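Apoptosis regulator ced-9 (Caenorhabditis elegans, PDB 1OHU) restrains programmed cell death by sequestering the caspase activator CED-4, which it releases when the inhibitor EGL-1 binds. Local coordinates at residues 44-49 against 154-158; 52-57 against 105-109. The protein carries 3 engineered substitutions. The contacts are given in a common frame with arbitrary orientation. Residues are numbered along the deposited sequence.

Interaction 1. Residues 44-49 against 154-158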
ATOM      1  N   PRO A  44      15.376  -1.954  -0.709  1.00 47.85           N
ATOM      2  CA  PRO A  44      15.029  -3.373  -0.821  1.00 47.23           C
ATOM      3  C   PRO A  44      13.702  -3.684  -0.127  1.00 46.75           C
ATOM      4  O   PRO A  44      12.988  -4.605  -0.525  1.00 45.86           O
ATOM      5  CB  PRO A  44      16.234  -4.080  -0.182  1.00 47.21           C
ATOM      6  CG  PRO A  44      16.822  -3.035   0.728  1.00 48.37           C
ATOM      7  CD  PRO A  44      16.699  -1.779  -0.086  1.00 47.97           C
ATOM      8  N   GLU A  45      13.369  -2.909   0.904  1.00 46.44           N
ATOM      9  CA  GLU A  45      12.112  -3.106   1.615  1.00 47.06           C
ATOM     10  C   GLU A  45      10.944  -2.709   0.716  1.00 46.50           C
ATOM     11  O   GLU A  45       9.819  -3.172   0.914  1.00 46.12           O
ATOM     12  CB  GLU A  45      12.064  -2.280   2.903  1.00 48.14           C
ATOM     13  CG  GLU A  45      12.992  -2.759   4.013  1.00 51.61           C
ATOM     14  CD  GLU A  45      14.434  -2.322   3.815  1.00 53.19           C
ATOM     15  OE1 GLU A  45      15.270  -2.641   4.688  1.00 55.52           O
ATOM     16  OE2 GLU A  45      14.733  -1.661   2.797  1.00 52.75           O
ATOM     17  N   HIS A  46      11.214  -1.843  -0.260  1.00 44.75           N
ATOM     18  CA  HIS A  46      10.190  -1.407  -1.209  1.00 43.38           C
ATOM     19  C   HIS A  46       9.917  -2.578  -2.146  1.00 43.20           C
ATOM     20  O   HIS A  46       8.769  -2.934  -2.412  1.00 41.74           O
ATOM     21  CB  HIS A  46      10.673  -0.229  -2.069  1.00 41.59           C
ATOM     22  CG  HIS A  46      10.902   1.041  -1.313  1.00 37.99           C
ATOM     23  ND1 HIS A  46      10.288   1.320  -0.113  1.00 39.89           N
ATOM     24  CD2 HIS A  46      11.627   2.141  -1.629  1.00 36.61           C
ATOM     25  CE1 HIS A  46      10.622   2.538   0.278  1.00 37.73           C
ATOM     26  NE2 HIS A  46      11.432   3.056  -0.625  1.00 37.49           N
ATOM     27  N   GLU A  47      10.999  -3.161  -2.651  1.00 44.09           N
ATOM     28  CA  GLU A  47      10.916  -4.285  -3.570  1.00 45.15           C
ATOM     29  C   GLU A  47      10.242  -5.492  -2.936  1.00 44.68           C
ATOM     30  O   GLU A  47       9.680  -6.337  -3.636  1.00 43.93           O
ATOM     31  CB  GLU A  47      12.313  -4.631  -4.084  1.00 47.09           C
ATOM     32  CG  GLU A  47      12.721  -3.780  -5.281  1.00 51.89           C
ATOM     33  CD  GLU A  47      14.221  -3.715  -5.495  1.00 55.60           C
ATOM     34  OE1 GLU A  47      14.885  -4.775  -5.471  1.00 59.95           O
ATOM     35  OE2 GLU A  47      14.739  -2.595  -5.700  1.00 57.57           O
HETATM   36  N   MSE A  48      10.284  -5.565  -1.610  1.00 44.40           N
HETATM   37  CA  MSE A  48       9.638  -6.661  -0.900  1.00 44.24           C
HETATM   38  C   MSE A  48       8.171  -6.305  -0.724  1.00 43.41           C
HETATM   39  O   MSE A  48       7.322  -7.187  -0.594  1.00 43.72           O
HETATM   40  CB  MSE A  48      10.287  -6.882   0.468  1.00 45.27           C
HETATM   41  CG  MSE A  48       9.629  -7.970   1.326  1.00 47.98           C
HETATM   42 SE   MSE A  48       9.586  -9.763   0.544  1.00 51.67          SE
HETATM   43  CE  MSE A  48      10.929  -9.578  -0.837  1.00 47.12           C
HETATM   44  N   MSE A  49       7.877  -5.006  -0.720  1.00 41.98           N
HETATM   45  CA  MSE A  49       6.501  -4.540  -0.570  1.00 40.18           C
HETATM   46  C   MSE A  49       5.756  -4.696  -1.888  1.00 39.37           C
HETATM   47  O   MSE A  49       4.530  -4.819  -1.903  1.00 39.55           O
HETATM   48  CB  MSE A  49       6.469  -3.074  -0.123  1.00 40.85           C
HETATM   49  CG  MSE A  49       5.069  -2.498   0.061  1.00 36.42           C
HETATM   50 SE   MSE A  49       3.996  -3.435   1.366  1.00 40.06          SE
HETATM   51  CE  MSE A  49       4.768  -2.716   2.982  1.00 37.64           C
ATOM     52  N   TRP A 154      10.449  -3.375  10.755  1.00 57.10           N
ATOM     53  CA  TRP A 154      10.709  -3.633   9.345  1.00 57.16           C
ATOM     54  C   TRP A 154      11.621  -4.836   9.144  1.00 58.44           C
ATOM     55  O   TRP A 154      11.538  -5.519   8.123  1.00 59.45           O
ATOM     56  CB  TRP A 154      11.320  -2.397   8.681  1.00 55.39           C
ATOM     57  CG  TRP A 154      10.315  -1.317   8.412  1.00 54.19           C
ATOM     58  CD1 TRP A 154      10.265  -0.080   8.985  1.00 52.90           C
ATOM     59  CD2 TRP A 154       9.198  -1.388   7.514  1.00 53.13           C
ATOM     60  NE1 TRP A 154       9.187   0.623   8.502  1.00 53.02           N
ATOM     61  CE2 TRP A 154       8.515  -0.156   7.598  1.00 52.71           C
ATOM     62  CE3 TRP A 154       8.707  -2.376   6.647  1.00 52.81           C
ATOM     63  CZ2 TRP A 154       7.364   0.117   6.847  1.00 52.33           C
ATOM     64  CZ3 TRP A 154       7.559  -2.103   5.899  1.00 51.05           C
ATOM     65  CH2 TRP A 154       6.903  -0.866   6.006  1.00 51.30           C
ATOM     66  N   ASP A 155      12.493  -5.091  10.114  1.00 60.06           N
ATOM     67  CA  ASP A 155      13.412  -6.221  10.040  1.00 61.82           C
ATOM     68  C   ASP A 155      12.587  -7.487  10.175  1.00 61.66           C
ATOM     69  O   ASP A 155      12.716  -8.423   9.384  1.00 61.26           O
ATOM     70  CB  ASP A 155      14.430  -6.136  11.172  1.00 65.13           C
ATOM     71  CG  ASP A 155      15.180  -4.820  11.172  1.00 69.11           C
ATOM     72  OD1 ASP A 155      15.984  -4.594  10.239  1.00 71.58           O
ATOM     73  OD2 ASP A 155      14.957  -4.006  12.097  1.00 70.58           O
ATOM     74  N   ASP A 156      11.731  -7.500  11.188  1.00 62.19           N
ATOM     75  CA  ASP A 156      10.850  -8.631  11.438  1.00 62.67           C
ATOM     76  C   ASP A 156       9.977  -8.805  10.191  1.00 62.03           C
ATOM     77  O   ASP A 156       9.578  -9.917   9.841  1.00 62.14           O
ATOM     78  CB  ASP A 156       9.984  -8.336  12.663  1.00 64.08           C
ATOM     79  CG  ASP A 156       9.369  -9.580  13.254  1.00 66.09           C
ATOM     80  OD1 ASP A 156       8.571 -10.245  12.561  1.00 66.62           O
ATOM     81  OD2 ASP A 156       9.687  -9.893  14.420  1.00 68.79           O
ATOM     82  N   PHE A 157       9.699  -7.686   9.525  1.00 60.28           N
ATOM     83  CA  PHE A 157       8.887  -7.664   8.310  1.00 57.81           C
ATOM     84  C   PHE A 157       9.555  -8.454   7.191  1.00 55.61           C
ATOM     85  O   PHE A 157       8.933  -9.321   6.575  1.00 53.96           O
ATOM     86  CB  PHE A 157       8.672  -6.212   7.857  1.00 58.87           C
ATOM     87  CG  PHE A 157       8.072  -6.078   6.479  1.00 58.73           C
ATOM     88  CD1 PHE A 157       6.724  -6.334   6.259  1.00 59.05           C
ATOM     89  CD2 PHE A 157       8.863  -5.687   5.401  1.00 58.04           C
ATOM     90  CE1 PHE A 157       6.170  -6.202   4.983  1.00 58.50           C
ATOM     91  CE2 PHE A 157       8.319  -5.552   4.125  1.00 58.31           C
ATOM     92  CZ  PHE A 157       6.971  -5.810   3.916  1.00 58.31           C
HETATM   93  N   MSE A 158      10.822  -8.149   6.934  1.00 53.50           N
HETATM   94  CA  MSE A 158      11.570  -8.821   5.882  1.00 53.88           C
HETATM   95  C   MSE A 158      11.656 -10.327   6.089  1.00 53.99           C
HETATM   96  O   MSE A 158      11.559 -11.100   5.133  1.00 53.01           O
HETATM   97  CB  MSE A 158      12.976  -8.227   5.777  1.00 53.96           C
HETATM   98  CG  MSE A 158      12.995  -6.786   5.295  1.00 54.13           C
HETATM   99 SE   MSE A 158      12.177  -6.572   3.550  1.00 54.63          SE
HETATM  100  CE  MSE A 158      13.739  -6.709   2.415  1.00 49.90           C
TER
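Two helices can pack closely through their side chains while their backbones stay well apart, and this pair is a clear case. Residues 44-49 form the first turns of helix 44-71 and residues 154-158 the first turn of helix 154-172. The axes of the two short segments approach to 11.1 Å, with 50° between their N-to-C directions, and the nearest CA atoms, those of Glu45 and Met158, are 7.2 Å apart. Large side chains fill this gap, three of them selenomethionines. The Met158 side chain lies along the first helix: its SE is 3.6 Å from CB of Met48 and 3.9 Å from CG of Glu45, and its CE reaches to 3.7 Å from the backbone O of Pro44. The CA-to-CB bond of Phe157 points toward helix 44-71, its CE2 lying 3.9 Å from CG of Met48 and its CZ 3.9 Å from CE of Met49. That same Met49 methyl also meets the edge of the indole, with CE 4.1 Å from CZ3 of Trp154, so one terminal methyl on a flexible selenoether side chain touches two aromatic rings. The contact is mainly apolar. Glu45 lends it the aliphatic part of its chain and directs its carboxylate elsewhere, into a salt bridge with Arg10. Beyond the pair, Trp154 stacks on Phe16 of helix 13-27 and also touches Leu104 of helix 101-118, which extends the apolar cluster. In this all-helical Bcl-2 domain the start of the last helix, within the inferred BH2 motif, packs by aromatic and selenomethionine side chains on the start of helix 44-71.

Interaction 2. Residues 52-57 against 105-109; sequences MGTIFE and IGLIS
Helices can cross closely where small residues meet. Build 52-57 and 105-109 as regular α-helices crossing almost perpendicularly, at -87°, with segment axes 8.7 Å apart; set Gly53 CA 4.5 Å from Ser109 CA and Phe56 CA 6.5 Å from Gly106 CA. For apolar packing, Ile105 (m, t) places CG2 3.8 Å from Phe56 CB and CD1 3.5 Å from CE of selenomethionine Met52 (m, m). Phe56, chi1 t, lays its ring face over Gly106 in a CH-pi contact, CA to ring centroid 3.5 Å; a CB on Gly106 would clash with CZ. Against the backbone, Ile105 CG2 makes van der Waals contact with Met52 O at 3.4 Å. For polar contacts, Ser109, chi1 t, donates from OG to Gly53 O at 2.8 Å. Water 1 donates to Ser109 O at 2.6 Å and to Glu57 OE1 at 2.7 Å; Arg24 forms a salt bridge with that carboxylate. Residues 105-109 belong to the predicted BH1 motif of the Bcl-2 fold. The lack of a side chain at Gly106 lets the Phe56 ring lie on its CA, and the buried serine hydroxyl adds a directional bond where Gly53 and Ser109 come closest.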
HETATM    1  N   MSE A  52       4.682  -8.429  -1.882  1.00 39.18           N
HETATM    2  CA  MSE A  52       3.647  -8.603  -0.877  1.00 40.26           C
HETATM    3  C   MSE A  52       2.311  -8.000  -1.313  1.00 39.95           C
HETATM    4  O   MSE A  52       1.249  -8.568  -1.043  1.00 39.82           O
HETATM    5  CB  MSE A  52       4.107  -7.983   0.441  1.00 41.81           C
HETATM    6  CG  MSE A  52       5.331  -8.679   1.040  1.00 47.20           C
HETATM    7 SE   MSE A  52       4.955 -10.500   1.614  1.00 50.63          SE
HETATM    8  CE  MSE A  52       5.044 -10.198   3.509  1.00 50.82           C
ATOM      9  N   GLY A  53       2.372  -6.855  -1.990  1.00 38.64           N
ATOM     10  CA  GLY A  53       1.162  -6.203  -2.461  1.00 37.61           C
ATOM     11  C   GLY A  53       0.528  -6.974  -3.603  1.00 37.77           C
ATOM     12  O   GLY A  53      -0.694  -7.107  -3.674  1.00 37.77           O
ATOM     13  N   THR A  54       1.363  -7.480  -4.506  1.00 36.89           N
ATOM     14  CA  THR A  54       0.882  -8.259  -5.637  1.00 36.69           C
ATOM     15  C   THR A  54       0.216  -9.527  -5.123  1.00 36.08           C
ATOM     16  O   THR A  54      -0.861  -9.905  -5.580  1.00 35.29           O
ATOM     17  CB  THR A  54       2.031  -8.654  -6.569  1.00 36.32           C
ATOM     18  OG1 THR A  54       2.730  -7.476  -6.977  1.00 41.14           O
ATOM     19  CG2 THR A  54       1.501  -9.359  -7.802  1.00 36.11           C
ATOM     20  N   ILE A  55       0.866 -10.183  -4.167  1.00 35.57           N
ATOM     21  CA  ILE A  55       0.325 -11.399  -3.579  1.00 35.88           C
ATOM     22  C   ILE A  55      -0.983 -11.096  -2.855  1.00 35.70           C
ATOM     23  O   ILE A  55      -1.971 -11.813  -3.016  1.00 38.85           O
ATOM     24  CB  ILE A  55       1.304 -12.018  -2.562  1.00 36.26           C
ATOM     25  CG1 ILE A  55       2.572 -12.487  -3.274  1.00 37.16           C
ATOM     26  CG2 ILE A  55       0.641 -13.181  -1.837  1.00 36.55           C
ATOM     27  CD1 ILE A  55       3.572 -13.131  -2.343  1.00 40.38           C
ATOM     28  N   PHE A  56      -0.991 -10.028  -2.067  1.00 33.19           N
ATOM     29  CA  PHE A  56      -2.182  -9.661  -1.311  1.00 33.18           C
ATOM     30  C   PHE A  56      -3.355  -9.343  -2.231  1.00 33.20           C
ATOM     31  O   PHE A  56      -4.482  -9.764  -1.973  1.00 32.81           O
ATOM     32  CB  PHE A  56      -1.903  -8.449  -0.424  1.00 32.49           C
ATOM     33  CG  PHE A  56      -2.983  -8.172   0.581  1.00 31.24           C
ATOM     34  CD1 PHE A  56      -2.777  -8.429   1.927  1.00 33.50           C
ATOM     35  CD2 PHE A  56      -4.214  -7.665   0.180  1.00 32.27           C
ATOM     36  CE1 PHE A  56      -3.782  -8.182   2.860  1.00 34.93           C
ATOM     37  CE2 PHE A  56      -5.223  -7.417   1.102  1.00 29.63           C
ATOM     38  CZ  PHE A  56      -5.010  -7.675   2.442  1.00 31.68           C
ATOM     39  N   GLU A  57      -3.091  -8.594  -3.298  1.00 31.80           N
ATOM     40  CA  GLU A  57      -4.149  -8.228  -4.227  1.00 33.00           C
ATOM     41  C   GLU A  57      -4.774  -9.467  -4.839  1.00 34.78           C
ATOM     42  O   GLU A  57      -5.996  -9.574  -4.919  1.00 33.96           O
ATOM     43  CB  GLU A  57      -3.624  -7.340  -5.358  1.00 30.75           C
ATOM     44  CG  GLU A  57      -4.744  -6.874  -6.290  1.00 28.65           C
ATOM     45  CD  GLU A  57      -4.246  -6.016  -7.447  1.00 27.35           C
ATOM     46  OE1 GLU A  57      -3.328  -5.188  -7.243  1.00 25.85           O
ATOM     47  OE2 GLU A  57      -4.788  -6.164  -8.559  1.00 23.49           O
ATOM     48  N   ILE A 105       0.294  -4.242   4.594  1.00 40.28           N
ATOM     49  CA  ILE A 105       0.379  -4.694   3.213  1.00 37.99           C
ATOM     50  C   ILE A 105      -0.936  -4.475   2.474  1.00 36.37           C
ATOM     51  O   ILE A 105      -0.948  -4.050   1.323  1.00 37.92           O
ATOM     52  CB  ILE A 105       0.735  -6.198   3.178  1.00 37.61           C
ATOM     53  CG1 ILE A 105       2.118  -6.406   3.799  1.00 37.64           C
ATOM     54  CG2 ILE A 105       0.679  -6.728   1.753  1.00 36.95           C
ATOM     55  CD1 ILE A 105       2.485  -7.857   3.987  1.00 39.65           C
ATOM     56  N   GLY A 106      -2.040  -4.775   3.147  1.00 35.28           N
ATOM     57  CA  GLY A 106      -3.347  -4.618   2.539  1.00 33.36           C
ATOM     58  C   GLY A 106      -3.671  -3.177   2.223  1.00 32.37           C
ATOM     59  O   GLY A 106      -4.242  -2.883   1.173  1.00 31.86           O
ATOM     60  N   LEU A 107      -3.311  -2.270   3.128  1.00 31.20           N
ATOM     61  CA  LEU A 107      -3.575  -0.845   2.917  1.00 28.58           C
ATOM     62  C   LEU A 107      -2.796  -0.291   1.723  1.00 28.00           C
ATOM     63  O   LEU A 107      -3.345   0.454   0.907  1.00 25.35           O
ATOM     64  CB  LEU A 107      -3.228  -0.048   4.179  1.00 27.47           C
ATOM     65  CG  LEU A 107      -4.112  -0.317   5.398  1.00 26.80           C
ATOM     66  CD1 LEU A 107      -3.592   0.464   6.590  1.00 26.96           C
ATOM     67  CD2 LEU A 107      -5.540   0.073   5.091  1.00 27.69           C
ATOM     68  N   ILE A 108      -1.517  -0.651   1.629  1.00 26.04           N
ATOM     69  CA  ILE A 108      -0.684  -0.189   0.525  1.00 27.50           C
ATOM     70  C   ILE A 108      -1.156  -0.851  -0.772  1.00 25.60           C
ATOM     71  O   ILE A 108      -1.308  -0.188  -1.799  1.00 23.69           O
ATOM     72  CB  ILE A 108       0.809  -0.524   0.767  1.00 28.71           C
ATOM     73  CG1 ILE A 108       1.335   0.279   1.960  1.00 30.92           C
ATOM     74  CG2 ILE A 108       1.624  -0.202  -0.471  1.00 29.09           C
ATOM     75  CD1 ILE A 108       2.817   0.095   2.235  1.00 30.54           C
ATOM     76  N   SER A 109      -1.403  -2.158  -0.706  1.00 23.19           N
ATOM     77  CA  SER A 109      -1.865  -2.912  -1.862  1.00 22.96           C
ATOM     78  C   SER A 109      -3.165  -2.313  -2.399  1.00 22.02           C
ATOM     79  O   SER A 109      -3.310  -2.089  -3.605  1.00 21.16           O
ATOM     80  CB  SER A 109      -2.101  -4.380  -1.485  1.00 22.25           C
ATOM     81  OG  SER A 109      -2.417  -5.145  -2.640  1.00 22.47           O
TER
HETATM   82  O   HOH W   1      -2.127  -3.575  -5.419  1.00 19.37           O

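How the interactions relate
Interactions 1 and 2 show how one long helix can organise an all-helical domain. Both use helix 44-71: its opening turns meet helix 154-172 in interaction 1, and its next turns cross helix 101-118 in interaction 2. Their centres are 13 Å apart, with interaction 2 the nearer to the centre of the folded chain (about 6 Å against 13 Å between centres). In sequence the order is 44-49, 52-57, 105-109, 154-158, so the second contact is enclosed by the first. The two also touch, Met49 CE lying 3.5 Å from Ile108 CD1 and Phe157 CE1 4.2 Å from Ile105 CD1. Continuous apolar packing therefore joins the predicted BH1 and inferred BH2 motifs in this Bcl-2-fold part of CED-9.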